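Local coordinates for hypothetical protein (PDB 2PBZ) that binds ATP and probably acts as an ATP-dependent, metal-using carbon-nitrogen ligase in purine (IMP) biosynthesis, at residues P167-F175 against E185-V193; I247-A255 against I263-G271. All blocks are in the same frame, centred on the assembly; numbering follows the deposited sequence.

Interactions 1 and 2 are two beta hairpins of one antiparallel five-stranded sheet. They follow each other along the chain: 167-175 against 185-193 closes before 247-255 against 263-271 opens. Their centres lie about 9 Å apart. Strands 170-178 and 249-255 are neighbours in the sheet and join the hairpins through backbone hydrogen bonds, probably including Phe175 N to Phe250 O. A salt bridge from Arg192 of interaction 1 to Asp270 of interaction 2 ties them again on one face. Both hairpins reach the ATP pocket, through Tyr170 and Tyr172 in the first and Ile263 in the second. This is consistent with an ATP-grasp nucleotide site.

Interaction 1. Residues P167-F175 against E185-V193; sequences PGVYLYVHF and ELLGVDERV. With ATP (adenosine-5'-triphosphate), chain D.
Tyr172 and Arg192 form the main side-chain contact between the two strands of this hairpin. The Arg192 guanidinium lies flat on one face of the Tyr172 ring, with centres 3.6 Å apart and planes 20° apart. This is a stacked cation-pi pair. Arg192 CD adds a CH-pi contact over the same ring, 4.1 Å from the Tyr172 centroid. The Arg192 chain bends at its second and third torsions to lay the group there. Asp190 fixes its rotation, because Arg192 NE and Arg192 NH2 both donate to Asp190 OD2, NE at 2.9 Å and NH2 at 3.1 Å. Asp270 takes a second salt bridge from NH2, so two carboxylates probably balance the buried charge.

With Tyr172 CG anti to the carbonyl carbon (chi1 -57°), the ring stands on the Asp190 and His174 face of the sheet, beside Arg192. It carries this contact out to the nucleotide, where Tyr172 OH donates to ATP O1A at 3.3 Å. Tyr170 gives ATP a second surface, as the ribose C2' sits over the centre of its ring.

The His174 ring edge is turned to Asp190 CB, and His174 CD2 lies 3.6 Å from Gly188 O. The backbones are antiparallel. Tyr172 and Asp190 exchange two bonds, and His174 N donates to Gly188 O. A water accepts from Arg192 N and donates to Tyr170 O. Glu191 forms a salt bridge with Arg215 of the second subunit.

On the other face, Val173 and Phe175 pack on Leu186. Helix 280-283 meets Leu187. Strand 211-216 flanks strand 183-194 and touches Asp190 and Arg192, while strand 249-255 borders strand 170-178.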
loop_
_atom_site.group_PDB
_atom_site.type_symbol
_atom_site.label_atom_id
_atom_site.label_comp_id
_atom_site.label_asym_id
_atom_site.label_seq_id
_atom_site.Cartn_x
_atom_site.Cartn_y
_atom_site.Cartn_z
ATOM N N PRO A 167 -20.872 -8.440 -0.971
ATOM C CA PRO A 167 -19.492 -8.756 -0.582
ATOM C C PRO A 167 -18.592 -8.456 -1.767
ATOM O O PRO A 167 -18.966 -8.742 -2.902
ATOM C CB PRO A 167 -19.547 -10.255 -0.274
ATOM C CG PRO A 167 -21.075 -10.600 -0.298
ATOM C CD PRO A 167 -21.590 -9.664 -1.338
ATOM N N GLY A 168 -17.437 -7.842 -1.548
ATOM C CA GLY A 168 -16.589 -7.610 -2.703
ATOM C C GLY A 168 -15.922 -6.267 -2.837
ATOM O O GLY A 168 -16.430 -5.379 -3.505
ATOM N N VAL A 169 -14.758 -6.141 -2.217
ATOM C CA VAL A 169 -13.967 -4.930 -2.250
ATOM C C VAL A 169 -14.716 -3.606 -2.379
ATOM O O VAL A 169 -15.487 -3.355 -3.325
ATOM C CB VAL A 169 -12.888 -4.994 -3.360
ATOM C CG1 VAL A 169 -13.523 -5.016 -4.720
ATOM C CG2 VAL A 169 -11.952 -3.804 -3.219
ATOM N N TYR A 170 -14.462 -2.751 -1.397
ATOM C CA TYR A 170 -15.051 -1.432 -1.347
ATOM C C TYR A 170 -13.981 -0.428 -1.728
ATOM O O TYR A 170 -12.931 -0.326 -1.092
ATOM C CB TYR A 170 -15.633 -1.171 0.042
ATOM C CG TYR A 170 -16.976 -1.840 0.164
ATOM C CD1 TYR A 170 -17.079 -3.232 0.199
ATOM C CD2 TYR A 170 -18.156 -1.096 0.092
ATOM C CE1 TYR A 170 -18.318 -3.866 0.146
ATOM C CE2 TYR A 170 -19.399 -1.723 0.036
ATOM C CZ TYR A 170 -19.476 -3.105 0.057
ATOM O OH TYR A 170 -20.699 -3.723 -0.049
ATOM N N LEU A 171 -14.273 0.293 -2.803
ATOM C CA LEU A 171 -13.362 1.266 -3.366
ATOM C C LEU A 171 -13.811 2.696 -3.180
ATOM O O LEU A 171 -14.969 3.037 -3.382
ATOM C CB LEU A 171 -13.195 0.958 -4.849
ATOM C CG LEU A 171 -12.743 -0.486 -5.089
ATOM C CD1 LEU A 171 -12.977 -0.850 -6.555
ATOM C CD2 LEU A 171 -11.271 -0.647 -4.698
ATOM N N TYR A 172 -12.862 3.534 -2.808
ATOM C CA TYR A 172 -13.142 4.933 -2.577
ATOM C C TYR A 172 -12.345 5.759 -3.579
ATOM O O TYR A 172 -11.138 5.942 -3.444
ATOM C CB TYR A 172 -12.802 5.275 -1.120
ATOM C CG TYR A 172 -13.563 4.403 -0.151
ATOM C CD1 TYR A 172 -13.239 3.055 -0.003
ATOM C CD2 TYR A 172 -14.681 4.885 0.526
ATOM C CE1 TYR A 172 -14.022 2.201 0.784
ATOM C CE2 TYR A 172 -15.471 4.038 1.324
ATOM C CZ TYR A 172 -15.139 2.694 1.444
ATOM O OH TYR A 172 -15.937 1.845 2.185
ATOM N N VAL A 173 -13.042 6.247 -4.599
ATOM C CA VAL A 173 -12.410 7.018 -5.653
ATOM C C VAL A 173 -12.326 8.489 -5.320
ATOM O O VAL A 173 -13.315 9.123 -4.994
ATOM C CB VAL A 173 -13.164 6.842 -6.980
ATOM C CG1 VAL A 173 -12.303 7.350 -8.144
ATOM C CG2 VAL A 173 -13.525 5.374 -7.167
ATOM N N HIS A 174 -11.131 9.033 -5.427
ATOM C CA HIS A 174 -10.892 10.430 -5.120
ATOM C C HIS A 174 -10.800 11.284 -6.385
ATOM O O HIS A 174 -10.084 10.939 -7.332
ATOM C CB HIS A 174 -9.599 10.534 -4.308
ATOM C CG HIS A 174 -9.575 9.630 -3.114
ATOM N ND1 HIS A 174 -10.337 9.866 -1.990
ATOM C CD2 HIS A 174 -8.939 8.454 -2.897
ATOM C CE1 HIS A 174 -10.175 8.872 -1.134
ATOM N NE2 HIS A 174 -9.334 8.001 -1.660
ATOM N N PHE A 175 -11.522 12.400 -6.389
ATOM C CA PHE A 175 -11.523 13.316 -7.534
ATOM C C PHE A 175 -11.210 14.739 -7.121
ATOM O O PHE A 175 -11.355 15.121 -5.959
ATOM C CB PHE A 175 -12.888 13.365 -8.222
ATOM C CG PHE A 175 -13.285 12.103 -8.910
ATOM C CD1 PHE A 175 -14.212 11.244 -8.333
ATOM C CD2 PHE A 175 -12.783 11.802 -10.178
ATOM C CE1 PHE A 175 -14.649 10.105 -9.005
ATOM C CE2 PHE A 175 -13.208 10.664 -10.866
ATOM C CZ PHE A 175 -14.144 9.815 -10.279
ATOM N N GLU A 185 -9.954 15.646 -12.286
ATOM C CA GLU A 185 -8.790 14.795 -12.060
ATOM C C GLU A 185 -9.122 13.601 -11.163
ATOM O O GLU A 185 -9.645 13.774 -10.070
ATOM C CB GLU A 185 -7.659 15.620 -11.426
ATOM C CG GLU A 185 -6.909 16.545 -12.376
ATOM C CD GLU A 185 -6.121 17.622 -11.642
ATOM O OE1 GLU A 185 -5.721 17.370 -10.500
ATOM O OE2 GLU A 185 -5.890 18.714 -12.200
ATOM N N LEU A 186 -8.831 12.398 -11.655
ATOM C CA LEU A 186 -9.045 11.147 -10.916
ATOM C C LEU A 186 -7.668 10.937 -10.284
ATOM O O LEU A 186 -6.727 10.517 -10.955
ATOM C CB LEU A 186 -9.394 10.015 -11.899
ATOM C CG LEU A 186 -9.713 8.555 -11.524
ATOM C CD1 LEU A 186 -9.659 8.358 -10.037
ATOM C CD2 LEU A 186 -11.078 8.173 -12.083
ATOM N N LEU A 187 -7.557 11.242 -8.995
ATOM C CA LEU A 187 -6.279 11.172 -8.308
ATOM C C LEU A 187 -5.946 10.000 -7.401
ATOM O O LEU A 187 -4.868 9.943 -6.843
ATOM C CB LEU A 187 -6.064 12.485 -7.546
ATOM C CG LEU A 187 -6.041 13.691 -8.493
ATOM C CD1 LEU A 187 -5.962 14.959 -7.709
ATOM C CD2 LEU A 187 -4.858 13.594 -9.434
ATOM N N GLY A 188 -6.848 9.056 -7.250
ATOM C CA GLY A 188 -6.519 7.926 -6.414
ATOM C C GLY A 188 -7.687 7.036 -6.090
ATOM O O GLY A 188 -8.846 7.395 -6.293
ATOM N N VAL A 189 -7.363 5.848 -5.607
ATOM C CA VAL A 189 -8.374 4.896 -5.199
ATOM C C VAL A 189 -7.892 4.318 -3.881
ATOM O O VAL A 189 -6.810 3.756 -3.769
ATOM C CB VAL A 189 -8.582 3.749 -6.205
ATOM C CG1 VAL A 189 -9.720 2.866 -5.717
ATOM C CG2 VAL A 189 -8.885 4.305 -7.590
ATOM N N ASP A 190 -8.747 4.468 -2.889
ATOM C CA ASP A 190 -8.481 4.040 -1.554
ATOM C C ASP A 190 -9.266 2.787 -1.204
ATOM O O ASP A 190 -10.246 2.445 -1.848
ATOM C CB ASP A 190 -8.864 5.195 -0.623
ATOM C CG ASP A 190 -8.754 4.836 0.823
ATOM O OD1 ASP A 190 -7.608 4.602 1.280
ATOM O OD2 ASP A 190 -9.812 4.779 1.500
ATOM N N GLU A 191 -8.801 2.107 -0.168
ATOM C CA GLU A 191 -9.435 0.912 0.367
ATOM C C GLU A 191 -9.351 1.080 1.884
ATOM O O GLU A 191 -8.265 1.307 2.409
ATOM C CB GLU A 191 -8.665 -0.322 -0.083
ATOM C CG GLU A 191 -9.151 -1.613 0.521
ATOM C CD GLU A 191 -8.661 -2.825 -0.256
ATOM O OE1 GLU A 191 -7.423 -2.967 -0.435
ATOM O OE2 GLU A 191 -9.535 -3.621 -0.681
ATOM N N ARG A 192 -10.484 0.998 2.579
ATOM C CA ARG A 192 -10.508 1.176 4.031
ATOM C C ARG A 192 -9.962 -0.008 4.835
ATOM O O ARG A 192 -10.084 -1.176 4.434
ATOM C CB ARG A 192 -11.942 1.442 4.526
ATOM C CG ARG A 192 -12.733 2.500 3.776
ATOM C CD ARG A 192 -12.498 3.904 4.292
ATOM N NE ARG A 192 -12.093 4.804 3.222
ATOM C CZ ARG A 192 -12.763 5.889 2.854
ATOM N NH1 ARG A 192 -13.892 6.218 3.470
ATOM N NH2 ARG A 192 -12.288 6.641 1.875
ATOM N N VAL A 193 -9.337 0.308 5.965
ATOM C CA VAL A 193 -8.840 -0.707 6.885
ATOM C C VAL A 193 -9.852 -0.631 8.023
ATOM O O VAL A 193 -9.889 0.337 8.771
ATOM C CB VAL A 193 -7.408 -0.415 7.417
ATOM C CG1 VAL A 193 -6.968 -1.543 8.369
ATOM C CG2 VAL A 193 -6.435 -0.324 6.268
HETATM P PG ATP D . -20.230 7.413 8.015
HETATM O O1G ATP D . -21.460 7.806 7.206
HETATM O O2G ATP D . -20.545 7.691 9.618
HETATM O O3G ATP D . -18.934 8.304 7.549
HETATM P PB ATP D . -19.585 5.512 6.200
HETATM O O1B ATP D . -20.768 5.855 5.374
HETATM O O2B ATP D . -18.291 6.364 5.711
HETATM O O3B ATP D . -19.901 5.825 7.776
HETATM P PA ATP D . -18.905 3.249 4.680
HETATM O O1A ATP D . -17.724 3.869 4.038
HETATM O O2A ATP D . -20.179 3.333 3.705
HETATM O O3A ATP D . -19.269 3.927 6.149
HETATM O "O5'" ATP D . -18.603 1.727 5.110
HETATM C "C5'" ATP D . -18.171 0.953 4.033
HETATM C "C4'" ATP D . -17.897 -0.413 4.649
HETATM O "O4'" ATP D . -19.101 -0.999 5.246
HETATM C "C3'" ATP D . -17.331 -1.405 3.634
HETATM O "O3'" ATP D . -16.048 -1.803 4.043
HETATM C "C2'" ATP D . -18.294 -2.571 3.589
HETATM O "O2'" ATP D . -17.629 -3.778 4.008
HETATM C "C1'" ATP D . -19.464 -2.199 4.520
HETATM N N9 ATP D . -20.655 -1.986 3.667
HETATM C C8 ATP D . -21.197 -0.783 3.259
HETATM N N7 ATP D . -22.238 -0.979 2.521
HETATM C C5 ATP D . -22.441 -2.317 2.389
HETATM C C6 ATP D . -23.407 -3.136 1.723
HETATM N N6 ATP D . -24.432 -2.535 0.985
HETATM N N1 ATP D . -23.292 -4.506 1.817
HETATM C C2 ATP D . -22.309 -5.095 2.526
HETATM N N3 ATP D . -21.392 -4.353 3.168
HETATM C C4 ATP D . -21.430 -2.987 3.132
HETATM O O HOH W 1 -12.235 -0.884 1.644
#

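Interaction 2. Residues I247-A255 against I263-G271; sequences IGPFALHFA and IGIASRIDG
His253 reaches across the hairpin to Asp270, just past the end of the partner strand. His253 CB starts against Ile263 and Gly264, 3.5 Å from Ile263 CG1. His253 CG lies 3.9 Å from Gly264 C, and ND1 is near the same carbon. The carbonyl carbon of Ile265 lies over one face of the ring, toward the rim. Further out, His253 CE1 approaches Ile265 O at 3.8 Å, and CD2 has Asp270 OD2 as its neighbour. At the tip, His253 NE2 has Ala266 CB 4.0 Å away. His253 NE2 donates to Asp270 OD2 at 2.9 Å. That bond is bent, with an N-H...O angle of 136°, and OD2 lies 28° out of the ring plane. The imidazole and carboxylate planes are perpendicular. With CG anti to the carbonyl carbon (chi1 -58°), the ring runs along the partner strand toward Asp270. A leucine here would probably leave Asp270 OD2 without its donor. Asp270 OD1 is bound by Arg192 and Gly272 N.

The backbone forms a classic beta bulge: Ile263 and Gly264 both face His253. His253 N donates to Gly264 O, and Ile263 N donates to His253 O. Beyond the bulge, Ala251 CB and Ala266 CB, of a hydrogen-bonded pair, touch at 3.5 Å. Ala251 CB also meets Asp270 CB at 3.7 Å. On the opposite face, Leu252 CD2 packs on Ile265 CG2.

The His253 face continues to the Tyr172 ring in the nucleotide pocket, and Ile263 touches ATP. Helix 224-241 packs on the other face, against Phe250, Leu252, Phe254 and Ile265. Helix 290-302 meets Pro249 and Ile269. Within the chain, strand 261-266 is an outermost strand of the sheet, and strand 249-255 joins it to strand 170-178.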
loop_
_atom_site.group_PDB
_atom_site.type_symbol
_atom_site.label_atom_id
_atom_site.label_comp_id
_atom_site.label_asym_id
_atom_site.label_seq_id
_atom_site.Cartn_x
_atom_site.Cartn_y
_atom_site.Cartn_z
ATOM N N ILE A 247 -16.047 22.248 -6.133
ATOM C CA ILE A 247 -14.892 23.008 -6.559
ATOM C C ILE A 247 -13.563 22.322 -6.312
ATOM O O ILE A 247 -12.660 22.421 -7.129
ATOM C CB ILE A 247 -14.886 24.407 -5.925
ATOM C CG1 ILE A 247 -15.947 25.271 -6.607
ATOM C CG2 ILE A 247 -13.518 25.048 -6.066
ATOM C CD1 ILE A 247 -16.020 26.672 -6.066
ATOM N N GLY A 248 -13.415 21.614 -5.207
ATOM C CA GLY A 248 -12.130 20.971 -5.010
ATOM C C GLY A 248 -12.199 19.460 -5.014
ATOM O O GLY A 248 -12.497 18.844 -6.030
ATOM N N PRO A 249 -11.898 18.836 -3.866
ATOM C CA PRO A 249 -11.940 17.377 -3.765
ATOM C C PRO A 249 -13.334 16.825 -3.464
ATOM O O PRO A 249 -14.170 17.491 -2.861
ATOM C CB PRO A 249 -10.950 17.091 -2.630
ATOM C CG PRO A 249 -11.155 18.239 -1.726
ATOM C CD PRO A 249 -11.219 19.418 -2.693
ATOM N N PHE A 250 -13.578 15.602 -3.902
ATOM C CA PHE A 250 -14.830 14.930 -3.604
ATOM C C PHE A 250 -14.558 13.469 -3.888
ATOM O O PHE A 250 -13.582 13.139 -4.558
ATOM C CB PHE A 250 -16.014 15.499 -4.433
ATOM C CG PHE A 250 -15.965 15.181 -5.910
ATOM C CD1 PHE A 250 -16.760 14.176 -6.440
ATOM C CD2 PHE A 250 -15.150 15.906 -6.772
ATOM C CE1 PHE A 250 -16.744 13.894 -7.812
ATOM C CE2 PHE A 250 -15.126 15.638 -8.136
ATOM C CZ PHE A 250 -15.926 14.629 -8.659
ATOM N N ALA A 251 -15.389 12.590 -3.352
ATOM C CA ALA A 251 -15.183 11.172 -3.575
ATOM C C ALA A 251 -16.476 10.404 -3.731
ATOM O O ALA A 251 -17.489 10.715 -3.102
ATOM C CB ALA A 251 -14.366 10.581 -2.437
ATOM N N LEU A 252 -16.428 9.398 -4.589
ATOM C CA LEU A 252 -17.571 8.539 -4.810
ATOM C C LEU A 252 -17.206 7.214 -4.147
ATOM O O LEU A 252 -16.088 6.727 -4.288
ATOM C CB LEU A 252 -17.805 8.358 -6.308
ATOM C CG LEU A 252 -18.028 9.668 -7.066
ATOM C CD1 LEU A 252 -18.148 9.409 -8.549
ATOM C CD2 LEU A 252 -19.280 10.337 -6.534
ATOM N N HIS A 253 -18.130 6.654 -3.384
ATOM C CA HIS A 253 -17.878 5.396 -2.700
ATOM C C HIS A 253 -18.608 4.252 -3.408
ATOM O O HIS A 253 -19.794 4.348 -3.709
ATOM C CB HIS A 253 -18.306 5.518 -1.229
ATOM C CG HIS A 253 -17.607 6.623 -0.492
ATOM N ND1 HIS A 253 -17.931 6.989 0.797
ATOM C CD2 HIS A 253 -16.592 7.437 -0.870
ATOM C CE1 HIS A 253 -17.146 7.980 1.182
ATOM N NE2 HIS A 253 -16.327 8.271 0.188
ATOM N N PHE A 254 -17.895 3.168 -3.678
ATOM C CA PHE A 254 -18.501 2.050 -4.386
ATOM C C PHE A 254 -18.294 0.692 -3.783
ATOM O O PHE A 254 -17.381 0.463 -3.004
ATOM C CB PHE A 254 -17.974 1.947 -5.820
ATOM C CG PHE A 254 -18.389 3.064 -6.711
ATOM C CD1 PHE A 254 -17.542 4.155 -6.930
ATOM C CD2 PHE A 254 -19.609 3.007 -7.381
ATOM C CE1 PHE A 254 -17.914 5.171 -7.820
ATOM C CE2 PHE A 254 -19.987 4.013 -8.270
ATOM C CZ PHE A 254 -19.142 5.091 -8.492
ATOM N N ALA A 255 -19.143 -0.222 -4.218
ATOM C CA ALA A 255 -19.090 -1.609 -3.810
ATOM C C ALA A 255 -18.875 -2.301 -5.147
ATOM O O ALA A 255 -19.718 -2.187 -6.040
ATOM C CB ALA A 255 -20.411 -2.033 -3.204
ATOM N N ILE A 263 -22.473 3.652 -2.935
ATOM C CA ILE A 263 -22.968 3.519 -1.576
ATOM C C ILE A 263 -22.916 4.868 -0.877
ATOM O O ILE A 263 -23.544 5.057 0.158
ATOM C CB ILE A 263 -22.134 2.509 -0.747
ATOM C CG1 ILE A 263 -20.664 2.932 -0.726
ATOM C CG2 ILE A 263 -22.294 1.116 -1.312
ATOM C CD1 ILE A 263 -19.851 2.267 0.379
ATOM N N GLY A 264 -22.159 5.799 -1.447
ATOM C CA GLY A 264 -22.052 7.119 -0.861
ATOM C C GLY A 264 -21.105 8.072 -1.562
ATOM O O GLY A 264 -20.606 7.787 -2.646
ATOM N N ILE A 265 -20.862 9.218 -0.934
ATOM C CA ILE A 265 -19.976 10.231 -1.496
ATOM C C ILE A 265 -19.260 11.010 -0.405
ATOM O O ILE A 265 -19.578 10.900 0.774
ATOM C CB ILE A 265 -20.750 11.269 -2.351
ATOM C CG1 ILE A 265 -21.755 12.023 -1.464
ATOM C CG2 ILE A 265 -21.448 10.582 -3.508
ATOM C CD1 ILE A 265 -22.339 13.267 -2.112
ATOM N N ALA A 266 -18.281 11.797 -0.819
ATOM C CA ALA A 266 -17.534 12.638 0.100
ATOM C C ALA A 266 -17.660 14.011 -0.521
ATOM O O ALA A 266 -17.232 14.222 -1.651
ATOM C CB ALA A 266 -16.071 12.214 0.163
ATOM N N SER A 267 -18.271 14.940 0.195
ATOM C CA SER A 267 -18.433 16.274 -0.352
ATOM C C SER A 267 -17.233 17.144 -0.034
ATOM O O SER A 267 -17.290 18.352 -0.186
ATOM C CB SER A 267 -19.728 16.914 0.165
ATOM O OG SER A 267 -19.799 16.909 1.583
ATOM N N ARG A 268 -16.144 16.506 0.390
ATOM C CA ARG A 268 -14.888 17.187 0.729
ATOM C C ARG A 268 -13.747 16.178 0.705
ATOM O O ARG A 268 -13.969 15.024 0.368
ATOM C CB ARG A 268 -14.997 17.843 2.109
ATOM C CG ARG A 268 -15.805 17.049 3.117
ATOM C CD ARG A 268 -15.099 15.789 3.517
ATOM N NE ARG A 268 -15.958 14.929 4.309
ATOM C CZ ARG A 268 -15.592 13.731 4.732
ATOM N NH1 ARG A 268 -14.384 13.269 4.433
ATOM N NH2 ARG A 268 -16.428 12.997 5.454
ATOM N N ILE A 269 -12.534 16.606 1.044
ATOM C CA ILE A 269 -11.393 15.694 1.049
ATOM C C ILE A 269 -11.758 14.479 1.885
ATOM O O ILE A 269 -11.997 14.565 3.080
ATOM C CB ILE A 269 -10.124 16.383 1.578
ATOM C CG1 ILE A 269 -8.947 15.418 1.493
ATOM C CG2 ILE A 269 -10.338 16.887 2.996
ATOM C CD1 ILE A 269 -7.632 16.093 1.693
ATOM N N ASP A 270 -11.798 13.338 1.217
ATOM C CA ASP A 270 -12.213 12.076 1.797
ATOM C C ASP A 270 -11.500 11.443 2.995
ATOM O O ASP A 270 -12.164 10.942 3.918
ATOM C CB ASP A 270 -12.334 11.057 0.668
ATOM C CG ASP A 270 -12.604 9.680 1.169
ATOM O OD1 ASP A 270 -11.629 9.007 1.571
ATOM O OD2 ASP A 270 -13.788 9.284 1.177
ATOM N N GLY A 271 -10.175 11.439 3.003
ATOM C CA GLY A 271 -9.494 10.821 4.128
ATOM C C GLY A 271 -8.685 9.634 3.636
ATOM O O GLY A 271 -7.584 9.360 4.129
#